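PDB 5Z06: Exo beta-1,2-glucooligosaccharide sophorohydrolase (non-reducing end) from Parabacteroides distasonis ATCC 8503, which hydrolyses linear beta-1,2-glucan and beta-1,2-glucooligosaccharides of four or more units from the non-reducing end, releasing sophorose. Local coordinates for residues P41-V46 against T171-D176. Residues are numbered along the deposited sequence; the frame is centred on the assembly and turned at random.
With CA (calcium ion), chain C.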
loop_
_atom_site.group_PDB
_atom_site.type_symbol
_atom_site.label_atom_id
_atom_site.label_comp_id
_atom_site.label_asym_id
_atom_site.label_seq_id
_atom_site.Cartn_x
_atom_site.Cartn_y
_atom_site.Cartn_z
ATOM N N PRO A 41 15.259 19.191 -6.550
ATOM C CA PRO A 41 14.146 19.392 -7.461
ATOM C C PRO A 41 13.962 18.211 -8.366
ATOM O O PRO A 41 14.909 17.484 -8.655
ATOM C CB PRO A 41 14.547 20.638 -8.260
ATOM C CG PRO A 41 15.600 21.292 -7.454
ATOM C CD PRO A 41 16.326 20.168 -6.782
ATOM N N VAL A 42 12.736 18.017 -8.804
ATOM C CA VAL A 42 12.424 16.987 -9.757
ATOM C C VAL A 42 12.264 17.696 -11.077
ATOM O O VAL A 42 11.387 18.543 -11.228
ATOM C CB VAL A 42 11.122 16.272 -9.396
ATOM C CG1 VAL A 42 10.697 15.329 -10.509
ATOM C CG2 VAL A 42 11.318 15.491 -8.112
ATOM N N ALA A 43 13.088 17.328 -12.037
ATOM C CA ALA A 43 12.957 17.854 -13.377
ATOM C C ALA A 43 11.998 16.956 -14.139
ATOM O O ALA A 43 12.287 15.761 -14.351
ATOM C CB ALA A 43 14.299 17.878 -14.062
ATOM N N GLY A 44 10.881 17.540 -14.568
ATOM C CA GLY A 44 9.869 16.836 -15.327
ATOM C C GLY A 44 10.058 16.923 -16.822
ATOM O O GLY A 44 9.405 16.187 -17.545
ATOM N N SER A 45 10.956 17.794 -17.290
ATOM C CA SER A 45 11.166 17.987 -18.728
ATOM C C SER A 45 12.332 17.164 -19.291
ATOM O O SER A 45 12.499 17.088 -20.499
ATOM C CB SER A 45 11.388 19.467 -19.036
ATOM O OG SER A 45 12.561 19.946 -18.382
ATOM N N VAL A 46 13.153 16.579 -18.432
ATOM C CA VAL A 46 14.219 15.706 -18.886
ATOM C C VAL A 46 14.272 14.496 -18.004
ATOM O O VAL A 46 14.185 14.578 -16.776
ATOM C CB VAL A 46 15.611 16.376 -18.916
ATOM C CG1 VAL A 46 15.683 17.414 -20.044
ATOM C CG2 VAL A 46 15.980 16.988 -17.571
ATOM N N THR A 171 24.062 22.729 -13.923
ATOM C CA THR A 171 22.879 21.944 -13.735
ATOM C C THR A 171 23.209 20.626 -14.378
ATOM O O THR A 171 23.495 20.571 -15.585
ATOM C CB THR A 171 21.668 22.553 -14.433
ATOM O OG1 THR A 171 21.247 23.697 -13.705
ATOM C CG2 THR A 171 20.517 21.565 -14.492
ATOM N N ILE A 172 23.176 19.570 -13.574
ATOM C CA ILE A 172 23.157 18.226 -14.127
ATOM C C ILE A 172 21.869 17.540 -13.676
ATOM O O ILE A 172 21.288 17.883 -12.642
ATOM C CB ILE A 172 24.437 17.424 -13.779
ATOM C CG1 ILE A 172 24.497 17.080 -12.296
ATOM C CG2 ILE A 172 25.670 18.225 -14.226
ATOM C CD1 ILE A 172 25.719 16.296 -11.879
ATOM N N TYR A 173 21.426 16.587 -14.475
ATOM C CA TYR A 173 20.301 15.780 -14.139
ATOM C C TYR A 173 20.765 14.368 -13.850
ATOM O O TYR A 173 21.629 13.838 -14.537
ATOM C CB TYR A 173 19.298 15.797 -15.265
ATOM C CG TYR A 173 18.901 17.184 -15.647
ATOM C CD1 TYR A 173 17.873 17.838 -14.984
ATOM C CD2 TYR A 173 19.567 17.864 -16.663
ATOM C CE1 TYR A 173 17.498 19.125 -15.342
ATOM C CE2 TYR A 173 19.196 19.149 -17.024
ATOM C CZ TYR A 173 18.163 19.768 -16.364
ATOM O OH TYR A 173 17.803 21.038 -16.702
ATOM N N LEU A 174 20.185 13.781 -12.809
ATOM C CA LEU A 174 20.492 12.427 -12.382
ATOM C C LEU A 174 19.200 11.646 -12.442
ATOM O O LEU A 174 18.170 12.083 -11.926
ATOM C CB LEU A 174 21.030 12.420 -10.968
ATOM C CG LEU A 174 22.139 13.436 -10.707
ATOM C CD1 LEU A 174 22.488 13.372 -9.230
ATOM C CD2 LEU A 174 23.369 13.165 -11.564
ATOM N N ASP A 175 19.265 10.506 -13.106
ATOM C CA ASP A 175 18.168 9.601 -13.206
ATOM C C ASP A 175 18.675 8.160 -13.034
ATOM O O ASP A 175 19.866 7.876 -13.184
ATOM C CB ASP A 175 17.493 9.786 -14.570
ATOM C CG ASP A 175 16.049 9.385 -14.562
ATOM O OD1 ASP A 175 15.531 9.012 -13.498
ATOM O OD2 ASP A 175 15.402 9.437 -15.621
ATOM N N ASP A 176 17.756 7.269 -12.701
ATOM C CA ASP A 176 18.015 5.836 -12.650
ATOM C C ASP A 176 19.235 5.462 -11.833
ATOM O O ASP A 176 20.108 4.713 -12.276
ATOM C CB ASP A 176 18.055 5.311 -14.054
ATOM C CG ASP A 176 16.827 5.699 -14.800
ATOM O OD1 ASP A 176 15.727 5.478 -14.252
ATOM O OD2 ASP A 176 16.950 6.275 -15.887
HETATM CA CA CA C . 13.248 8.720 -14.364
#
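V46 lowers its CG2 methyl onto one face of the Y173 phenol ring, 3.4 Å from CG2 to the Y173 ring centroid and 14° off the ring normal. This is a CH-pi contact almost over the middle of the ring; the nearest carbon pair, V46 CG2 and Y173 CD1 at 3.3 Å, is closely packed. The two side chains cross at about a right angle. Of the valine branches CG2 alone touches the ring. A43 adds its methyl obliquely beside the CD1 and CE1 positions, A43 CB standing 3.7 Å from Y173 CE1. CG of Y173, anti to its carbonyl carbon (chi1 -54°), carries the ring to both residues. An alanine in place of Y173 would probably leave the V46 methyl without its aromatic platform and open a gap beside A43. The contact is structural packing in the N-terminal all-beta region: it ties the end of strand 42-43 and the following loop to strand 169-180, within an antiparallel sheet where strand 53-59 pairs with both. The Y173 ring also packs on S53 of that middle strand; R92 touches both V46 and Y173, and W132 the tyrosine.

Two residues along the same strand, D175 holds the calcium ion with both carboxylate oxygens, OD1 at 2.5 Å and OD2 at 2.6 Å from the metal. E12 O, N13 OD1, T49 O and N52 O also bind the ion. D175 OD1 additionally accepts a bent bond from D176 N (2.9 Å, 131° at the hydrogen), tilted out of the carboxylate plane. Between the two segments themselves the chemistry is wholly apolar, consistent with joining by shape, dispersion and CH-pi attraction, with the ionic chemistry set apart at the calcium site.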